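Local coordinates for protein thiol-disulfide oxidoreductase (Bacteroides thetaiotaomicron, PDB 3FW2) that probably acts as a thiol-disulfide oxidoreductase of the TlpA-like family, the piece described being its C-terminal thioredoxin-like domain, at residues S5-N18 and V98-Y112. Numbering follows the deposited sequence.
Sequences SEIGKYAPFFSLPN and VCDFGGLNSEVAKQY
Y112, the first residue past helix 107-111, packs one face of its ring against P12 and gives its hydroxyl proton to P12 O. The bond, 2.7 Å from Y112 OH to P12 O, lies in the carbonyl plane on a lone pair. CD of P12 lies over one face of the Y112 ring in a CH-pi contact, 4.2 Å from its centroid. With CG anti to the carbonyl carbon (chi1 -80°), the Y112 side chain extends to this loop, where its hydroxyl also meets A11 CB and, in the plane of the F14 ring, the edge of that ring. A leucine in place of Y112 would probably leave P12 O without its donor and strip the proline of the aromatic face it lies on. Residues 5-18 run along the thioredoxin fold, from helix 107-111 to strand 96-98, an outermost strand of the central sheet. Farther along, L16 carries much of the apolar contact. Its CB lies 3.7 Å from V98 CG2, while its two methyls diverge: L16 CD1 reaches V108 CG1 at 3.9 Å, and CD2 rests against the D100 carboxylate. L16 and V98 both also pack on I75 of strand 70-76. D100 OD1 is gripped from opposite faces of its plane by S106 OG and by G102 N, the latter closing an Asx turn, which holds the carboxylate beside the leucine. Next to L16, P17 O accepts a nearly straight bond from C99 N (3.0 Å, 162° at the hydrogen), joining the backbones of the two segments.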
ATOM      1  N   SER A   5      14.162  10.743  -4.456  1.00 29.22           N
ATOM      2  CA  SER A   5      13.261  11.516  -3.593  1.00 28.73           C
ATOM      3  C   SER A   5      13.837  11.733  -2.187  1.00 28.36           C
ATOM      4  O   SER A   5      13.088  11.889  -1.239  1.00 29.45           O
ATOM      5  CB  SER A   5      11.896  10.862  -3.498  1.00 29.02           C
ATOM      6  OG  SER A   5      12.067   9.530  -3.095  1.00 29.67           O
ATOM      7  N   GLU A   6      15.159  11.800  -2.067  1.00 27.65           N
ATOM      8  CA  GLU A   6      15.766  12.188  -0.796  0.60 27.38           C
ATOM      9  C   GLU A   6      15.745  13.708  -0.589  1.00 26.44           C
ATOM     10  O   GLU A   6      15.718  14.502  -1.546  1.00 24.04           O
ATOM     11  CB  GLU A   6      17.194  11.622  -0.662  0.60 28.00           C
ATOM     12  CG  GLU A   6      18.234  12.247  -1.567  0.60 29.30           C
ATOM     13  CD  GLU A   6      19.630  11.754  -1.265  0.60 31.11           C
ATOM     14  OE1 GLU A   6      19.886  10.533  -1.439  0.60 32.24           O
ATOM     15  OE2 GLU A   6      20.469  12.593  -0.861  0.60 33.48           O
ATOM     16  N   ILE A   7      15.752  14.111   0.685  1.00 26.24           N
ATOM     17  CA  ILE A   7      15.728  15.531   1.053  1.00 25.92           C
ATOM     18  C   ILE A   7      16.824  16.304   0.303  1.00 25.25           C
ATOM     19  O   ILE A   7      17.937  15.827   0.166  1.00 25.62           O
ATOM     20  CB  ILE A   7      15.807  15.725   2.606  1.00 26.48           C
ATOM     21  CG1 ILE A   7      14.458  15.305   3.243  1.00 29.03           C
ATOM     22  CG2 ILE A   7      16.133  17.177   2.919  1.00 24.48           C
ATOM     23  CD1 ILE A   7      14.581  14.914   4.744  1.00 33.72           C
ATOM     24  N   GLY A   8      16.491  17.473  -0.237  1.00 24.61           N
ATOM     25  CA  GLY A   8      17.450  18.301  -0.960  1.00 23.93           C
ATOM     26  C   GLY A   8      17.524  18.047  -2.469  1.00 23.22           C
ATOM     27  O   GLY A   8      18.092  18.860  -3.203  1.00 22.48           O
ATOM     28  N   LYS A   9      16.945  16.941  -2.933  1.00 21.91           N
ATOM     29  CA  LYS A   9      16.879  16.629  -4.365  1.00 21.72           C
ATOM     30  C   LYS A   9      15.716  17.376  -4.944  1.00 21.21           C
ATOM     31  O   LYS A   9      14.827  17.793  -4.205  1.00 21.35           O
ATOM     32  CB  LYS A   9      16.660  15.134  -4.578  1.00 22.03           C
ATOM     33  CG  LYS A   9      17.810  14.251  -4.137  1.00 25.25           C
ATOM     34  CD  LYS A   9      18.918  14.250  -5.156  1.00 29.00           C
ATOM     35  CE  LYS A   9      20.142  13.477  -4.650  1.00 32.70           C
ATOM     36  NZ  LYS A   9      19.835  12.047  -4.342  1.00 34.51           N
ATOM     37  N   TYR A  10      15.697  17.552  -6.264  1.00 20.42           N
ATOM     38  CA  TYR A  10      14.519  18.084  -6.924  1.00 20.51           C
ATOM     39  C   TYR A  10      13.472  16.981  -7.041  1.00 18.99           C
ATOM     40  O   TYR A  10      13.815  15.848  -7.373  1.00 18.54           O
ATOM     41  CB  TYR A  10      14.885  18.592  -8.311  1.00 20.88           C
ATOM     42  CG  TYR A  10      15.611  19.906  -8.309  1.00 27.90           C
ATOM     43  CD1 TYR A  10      14.966  21.071  -7.867  1.00 33.23           C
ATOM     44  CD2 TYR A  10      16.916  20.010  -8.788  1.00 33.19           C
ATOM     45  CE1 TYR A  10      15.597  22.304  -7.903  1.00 35.66           C
ATOM     46  CE2 TYR A  10      17.567  21.244  -8.822  1.00 35.48           C
ATOM     47  CZ  TYR A  10      16.901  22.389  -8.375  1.00 37.20           C
ATOM     48  OH  TYR A  10      17.523  23.631  -8.394  1.00 37.09           O
ATOM     49  N   ALA A  11      12.210  17.334  -6.771  1.00 17.27           N
ATOM     50  CA  ALA A  11      11.075  16.396  -6.824  1.00 16.16           C
ATOM     51  C   ALA A  11      11.007  15.674  -8.195  1.00 14.63           C
ATOM     52  O   ALA A  11      11.033  16.334  -9.208  1.00 13.85           O
ATOM     53  CB  ALA A  11       9.756  17.183  -6.607  1.00 15.90           C
ATOM     54  N   PRO A  12      10.850  14.332  -8.213  1.00 13.53           N
ATOM     55  CA  PRO A  12      10.513  13.673  -9.488  1.00 13.14           C
ATOM     56  C   PRO A  12       9.253  14.225 -10.155  1.00 13.20           C
ATOM     57  O   PRO A  12       8.286  14.652  -9.472  1.00 11.20           O
ATOM     58  CB  PRO A  12      10.289  12.201  -9.089  1.00 13.64           C
ATOM     59  CG  PRO A  12      11.164  12.006  -7.822  1.00 14.47           C
ATOM     60  CD  PRO A  12      11.025  13.361  -7.111  1.00 14.47           C
ATOM     61  N   PHE A  13       9.251  14.232 -11.479  1.00 12.56           N
ATOM     62  CA  PHE A  13       8.087  14.749 -12.180  1.00 13.45           C
ATOM     63  C   PHE A  13       6.865  13.903 -11.920  1.00 13.66           C
ATOM     64  O   PHE A  13       6.969  12.667 -11.774  1.00 14.64           O
ATOM     65  CB  PHE A  13       8.360  14.756 -13.659  1.00 14.25           C
ATOM     66  CG  PHE A  13       7.237  15.276 -14.469  1.00 13.85           C
ATOM     67  CD1 PHE A  13       6.916  16.618 -14.453  1.00 16.13           C
ATOM     68  CD2 PHE A  13       6.552  14.433 -15.304  1.00 14.98           C
ATOM     69  CE1 PHE A  13       5.859  17.103 -15.266  1.00 15.59           C
ATOM     70  CE2 PHE A  13       5.520  14.915 -16.105  1.00 14.68           C
ATOM     71  CZ  PHE A  13       5.174  16.215 -16.072  1.00 14.47           C
ATOM     72  N   PHE A  14       5.725  14.567 -11.807  1.00 12.46           N
ATOM     73  CA  PHE A  14       4.475  13.882 -11.930  1.00 11.97           C
ATOM     74  C   PHE A  14       3.474  14.738 -12.673  1.00 11.75           C
ATOM     75  O   PHE A  14       3.596  15.951 -12.692  1.00 12.33           O
ATOM     76  CB  PHE A  14       3.903  13.492 -10.553  1.00 12.36           C
ATOM     77  CG  PHE A  14       3.590  14.662  -9.711  1.00 12.01           C
ATOM     78  CD1 PHE A  14       4.502  15.107  -8.792  1.00 12.33           C
ATOM     79  CD2 PHE A  14       2.329  15.316  -9.817  1.00 12.59           C
ATOM     80  CE1 PHE A  14       4.235  16.241  -7.998  1.00 11.49           C
ATOM     81  CE2 PHE A  14       2.066  16.428  -9.050  1.00 14.36           C
ATOM     82  CZ  PHE A  14       3.009  16.885  -8.129  1.00 12.00           C
ATOM     83  N   SER A  15       2.499  14.065 -13.269  1.00 12.25           N
ATOM     84  CA  SER A  15       1.397  14.679 -13.944  1.00 11.89           C
ATOM     85  C   SER A  15       0.243  13.724 -13.841  1.00 11.53           C
ATOM     86  O   SER A  15       0.252  12.666 -14.459  1.00 11.75           O
ATOM     87  CB  SER A  15       1.735  14.939 -15.420  1.00 12.34           C
ATOM     88  OG  SER A  15       0.619  15.421 -16.161  1.00 12.58           O
ATOM     89  N   LEU A  16      -0.757  14.115 -13.069  1.00 11.03           N
ATOM     90  CA  LEU A  16      -1.800  13.234 -12.599  1.00 11.74           C
ATOM     91  C   LEU A  16      -3.165  13.872 -12.705  1.00 11.25           C
ATOM     92  O   LEU A  16      -3.311  15.071 -12.373  1.00 10.06           O
ATOM     93  CB  LEU A  16      -1.495  12.882 -11.119  1.00 12.01           C
ATOM     94  CG  LEU A  16      -0.240  12.043 -10.884  1.00 13.51           C
ATOM     95  CD1 LEU A  16       0.199  12.014  -9.397  1.00 14.08           C
ATOM     96  CD2 LEU A  16      -0.376  10.625 -11.436  1.00 14.71           C
ATOM     97  N   PRO A  17      -4.181  13.095 -13.097  1.00 11.33           N
ATOM     98  CA  PRO A  17      -5.514  13.690 -13.320  1.00 11.87           C
ATOM     99  C   PRO A  17      -6.343  13.900 -12.056  1.00 11.52           C
ATOM    100  O   PRO A  17      -6.341  13.022 -11.174  1.00 11.70           O
ATOM    101  CB  PRO A  17      -6.196  12.660 -14.223  1.00 12.32           C
ATOM    102  CG  PRO A  17      -5.568  11.351 -13.858  1.00 13.13           C
ATOM    103  CD  PRO A  17      -4.150  11.673 -13.504  1.00 12.15           C
ATOM    104  N   ASN A  18      -6.982  15.050 -11.956  1.00 11.44           N
ATOM    105  CA  ASN A  18      -7.941  15.360 -10.910  1.00 12.22           C
ATOM    106  C   ASN A  18      -9.309  14.730 -11.202  1.00 12.81           C
ATOM    107  O   ASN A  18      -9.418  13.933 -12.148  1.00 12.37           O
ATOM    108  CB  ASN A  18      -7.990  16.851 -10.620  1.00 12.95           C
ATOM    109  CG  ASN A  18      -8.608  17.661 -11.743  1.00 13.13           C
ATOM    110  OD1 ASN A  18      -9.201  17.105 -12.669  1.00 13.18           O
ATOM    111  ND2 ASN A  18      -8.507  18.996 -11.621  1.00 12.94           N
ATOM    112  N   VAL A  98      -5.817  14.138  -6.812  1.00 11.04           N
ATOM    113  CA  VAL A  98      -5.506  13.432  -8.070  1.00 10.03           C
ATOM    114  C   VAL A  98      -5.318  11.937  -7.849  1.00 10.46           C
ATOM    115  O   VAL A  98      -5.032  11.486  -6.713  1.00  8.53           O
ATOM    116  CB  VAL A  98      -4.243  14.029  -8.741  1.00  8.94           C
ATOM    117  CG1 VAL A  98      -4.417  15.558  -9.115  1.00  8.87           C
ATOM    118  CG2 VAL A  98      -2.998  13.788  -7.890  1.00  8.22           C
ATOM    119  N   CYS A  99      -5.514  11.163  -8.945  1.00 10.18           N
ATOM    120  CA  CYS A  99      -5.395   9.727  -8.924  1.00  9.20           C
ATOM    121  C   CYS A  99      -5.399   9.207 -10.360  1.00 10.11           C
ATOM    122  O   CYS A  99      -6.261   9.585 -11.119  1.00 11.31           O
ATOM    123  CB  CYS A  99      -6.580   9.117  -8.148  1.00  9.61           C
ATOM    124  SG  CYS A  99      -6.433   7.326  -7.948  1.00 10.22           S
ATOM    125  N   ASP A 100      -4.457   8.347 -10.711  1.00 11.10           N
ATOM    126  CA  ASP A 100      -4.408   7.778 -12.068  1.00 12.15           C
ATOM    127  C   ASP A 100      -4.851   6.320 -12.064  1.00 11.96           C
ATOM    128  O   ASP A 100      -4.829   5.642 -13.086  1.00 11.22           O
ATOM    129  CB  ASP A 100      -3.050   7.975 -12.722  1.00 12.24           C
ATOM    130  CG  ASP A 100      -1.965   7.117 -12.151  1.00 12.90           C
ATOM    131  OD1 ASP A 100      -2.196   6.319 -11.214  1.00 12.63           O
ATOM    132  OD2 ASP A 100      -0.810   7.256 -12.667  1.00 12.80           O
ATOM    133  N   PHE A 101      -5.335   5.842 -10.920  1.00 10.94           N
ATOM    134  CA  PHE A 101      -5.836   4.473 -10.752  1.00  9.88           C
ATOM    135  C   PHE A 101      -4.874   3.359 -10.995  1.00 10.45           C
ATOM    136  O   PHE A 101      -5.283   2.189 -11.063  1.00 12.00           O
ATOM    137  CB  PHE A 101      -7.182   4.294 -11.533  1.00 10.22           C
ATOM    138  CG  PHE A 101      -8.029   5.481 -11.388  1.00 11.41           C
ATOM    139  CD1 PHE A 101      -8.589   5.775 -10.146  1.00 15.41           C
ATOM    140  CD2 PHE A 101      -8.161   6.397 -12.415  1.00 15.45           C
ATOM    141  CE1 PHE A 101      -9.279   6.917  -9.960  1.00 13.49           C
ATOM    142  CE2 PHE A 101      -8.890   7.555 -12.227  1.00 14.98           C
ATOM    143  CZ  PHE A 101      -9.431   7.812 -11.008  1.00 14.02           C
ATOM    144  N   GLY A 102      -3.594   3.652 -10.992  1.00 11.35           N
ATOM    145  CA  GLY A 102      -2.583   2.576 -11.091  1.00 11.53           C
ATOM    146  C   GLY A 102      -2.364   1.847  -9.762  1.00 11.72           C
ATOM    147  O   GLY A 102      -1.726   0.803  -9.722  1.00 11.69           O
ATOM    148  N   GLY A 103      -2.837   2.436  -8.664  1.00 10.85           N
ATOM    149  CA  GLY A 103      -2.624   1.817  -7.357  1.00 11.12           C
ATOM    150  C   GLY A 103      -1.204   1.784  -6.891  1.00 11.09           C
ATOM    151  O   GLY A 103      -0.416   2.716  -7.135  1.00 11.12           O
ATOM    152  N   LEU A 104      -0.790   0.690  -6.220  1.00 12.50           N
ATOM    153  CA  LEU A 104       0.614   0.534  -5.898  1.00 15.60           C
ATOM    154  C   LEU A 104       1.510   0.440  -7.117  1.00 16.96           C
ATOM    155  O   LEU A 104       2.692   0.578  -7.012  1.00 18.13           O
ATOM    156  CB  LEU A 104       0.849  -0.703  -5.016  1.00 15.60           C
ATOM    157  CG  LEU A 104       0.065  -0.555  -3.735  1.00 15.92           C
ATOM    158  CD1 LEU A 104       0.069  -1.920  -2.875  1.00 18.36           C
ATOM    159  CD2 LEU A 104       0.409   0.666  -2.885  1.00 18.43           C
ATOM    160  N   ASN A 105       0.938   0.173  -8.292  1.00 17.98           N
ATOM    161  CA  ASN A 105       1.702   0.198  -9.559  1.00 18.83           C
ATOM    162  C   ASN A 105       1.704   1.617 -10.209  1.00 18.31           C
ATOM    163  O   ASN A 105       2.212   1.787 -11.320  1.00 21.80           O
ATOM    164  CB  ASN A 105       1.105  -0.860 -10.524  1.00 18.22           C
ATOM    165  CG  ASN A 105       1.158  -2.312  -9.969  1.00 23.52           C
ATOM    166  OD1 ASN A 105       2.134  -2.710  -9.300  1.00 26.73           O
ATOM    167  ND2 ASN A 105       0.076  -3.107 -10.235  1.00 27.74           N
ATOM    168  N   SER A 106       1.058   2.605  -9.607  1.00 17.50           N
ATOM    169  CA  SER A 106       1.074   4.013 -10.069  1.00 17.71           C
ATOM    170  C   SER A 106       2.531   4.497 -10.138  1.00 18.26           C
ATOM    171  O   SER A 106       3.307   4.349  -9.165  1.00 18.94           O
ATOM    172  CB  SER A 106       0.266   4.938  -9.115  1.00 18.45           C
ATOM    173  OG  SER A 106      -0.068   6.237  -9.666  1.00 19.49           O
ATOM    174  N   GLU A 107       2.942   5.077 -11.281  1.00 16.04           N
ATOM    175  CA  GLU A 107       4.350   5.483 -11.411  1.00 14.23           C
ATOM    176  C   GLU A 107       4.777   6.414 -10.271  1.00 11.01           C
ATOM    177  O   GLU A 107       5.894   6.340  -9.785  1.00 11.90           O
ATOM    178  CB  GLU A 107       4.586   6.217 -12.755  1.00 16.52           C
ATOM    179  CG  GLU A 107       4.539   5.323 -13.969  1.00 17.29           C
ATOM    180  CD  GLU A 107       5.635   4.289 -13.999  1.00 18.77           C
ATOM    181  OE1 GLU A 107       6.835   4.636 -13.990  1.00 19.15           O
ATOM    182  OE2 GLU A 107       5.291   3.105 -14.107  1.00 22.20           O
ATOM    183  N   VAL A 108       3.909   7.302  -9.864  1.00 12.07           N
ATOM    184  CA  VAL A 108       4.242   8.288  -8.834  1.00 12.70           C
ATOM    185  C   VAL A 108       4.644   7.611  -7.516  1.00 12.78           C
ATOM    186  O   VAL A 108       5.557   8.090  -6.800  1.00 11.97           O
ATOM    187  CB  VAL A 108       3.121   9.360  -8.628  1.00 12.78           C
ATOM    188  CG1 VAL A 108       1.820   8.723  -8.059  1.00 15.17           C
ATOM    189  CG2 VAL A 108       3.637  10.549  -7.815  1.00 12.75           C
ATOM    190  N   ALA A 109       4.023   6.473  -7.238  1.00 13.13           N
ATOM    191  CA  ALA A 109       4.342   5.723  -6.015  1.00 13.95           C
ATOM    192  C   ALA A 109       5.743   5.174  -6.027  1.00 13.25           C
ATOM    193  O   ALA A 109       6.411   5.146  -5.008  1.00 13.32           O
ATOM    194  CB  ALA A 109       3.316   4.570  -5.780  1.00 14.08           C
ATOM    195  N   LYS A 110       6.175   4.709  -7.187  1.00 13.97           N
ATOM    196  CA  LYS A 110       7.523   4.250  -7.358  1.00 14.04           C
ATOM    197  C   LYS A 110       8.466   5.427  -7.354  1.00 13.01           C
ATOM    198  O   LYS A 110       9.542   5.372  -6.721  1.00 13.24           O
ATOM    199  CB  LYS A 110       7.621   3.472  -8.666  1.00 15.90           C
ATOM    200  CG  LYS A 110       6.609   2.331  -8.747  1.00 21.89           C
ATOM    201  CD  LYS A 110       6.790   1.454 -10.002  1.00 28.18           C
ATOM    202  CE  LYS A 110       5.869   1.876 -11.113  1.00 31.07           C
ATOM    203  NZ  LYS A 110       6.118   1.135 -12.401  1.00 35.03           N
ATOM    204  N   GLN A 111       8.123   6.473  -8.075  1.00 12.81           N
ATOM    205  CA  GLN A 111       9.052   7.643  -8.167  1.00 14.69           C
ATOM    206  C   GLN A 111       9.321   8.293  -6.807  1.00 13.70           C
ATOM    207  O   GLN A 111      10.446   8.764  -6.540  1.00 12.87           O
ATOM    208  CB  GLN A 111       8.521   8.692  -9.144  1.00 15.57           C
ATOM    209  CG  GLN A 111       8.407   8.265 -10.611  1.00 20.18           C
ATOM    210  CD  GLN A 111       9.757   7.907 -11.196  1.00 25.70           C
ATOM    211  OE1 GLN A 111      10.419   8.759 -11.728  1.00 31.31           O
ATOM    212  NE2 GLN A 111      10.183   6.650 -11.059  1.00 28.70           N
ATOM    213  N   TYR A 112       8.286   8.315  -5.951  1.00 12.72           N
ATOM    214  CA  TYR A 112       8.389   8.911  -4.621  1.00 11.87           C
ATOM    215  C   TYR A 112       8.744   7.859  -3.544  1.00 12.98           C
ATOM    216  O   TYR A 112       8.690   8.201  -2.385  1.00 13.50           O
ATOM    217  CB  TYR A 112       7.098   9.667  -4.253  1.00 12.62           C
ATOM    218  CG  TYR A 112       7.146  11.003  -4.923  1.00 12.12           C
ATOM    219  CD1 TYR A 112       6.919  11.094  -6.293  1.00 10.67           C
ATOM    220  CD2 TYR A 112       7.546  12.155  -4.224  1.00 10.88           C
ATOM    221  CE1 TYR A 112       6.999  12.330  -6.941  1.00 10.81           C
ATOM    222  CE2 TYR A 112       7.624  13.397  -4.860  1.00 13.76           C
ATOM    223  CZ  TYR A 112       7.349  13.475  -6.233  1.00 13.81           C
ATOM    224  OH  TYR A 112       7.505  14.718  -6.845  1.00 12.54           O
TER
HETATM  225  O   HOH W   1      12.404   7.988  -4.952  1.00 22.40           O
HETATM  226  O   HOH W   2       9.124  11.102 -12.441  1.00 27.22           O
HETATM  227  O   HOH W   3      -8.704  10.996 -12.046  1.00 11.91           O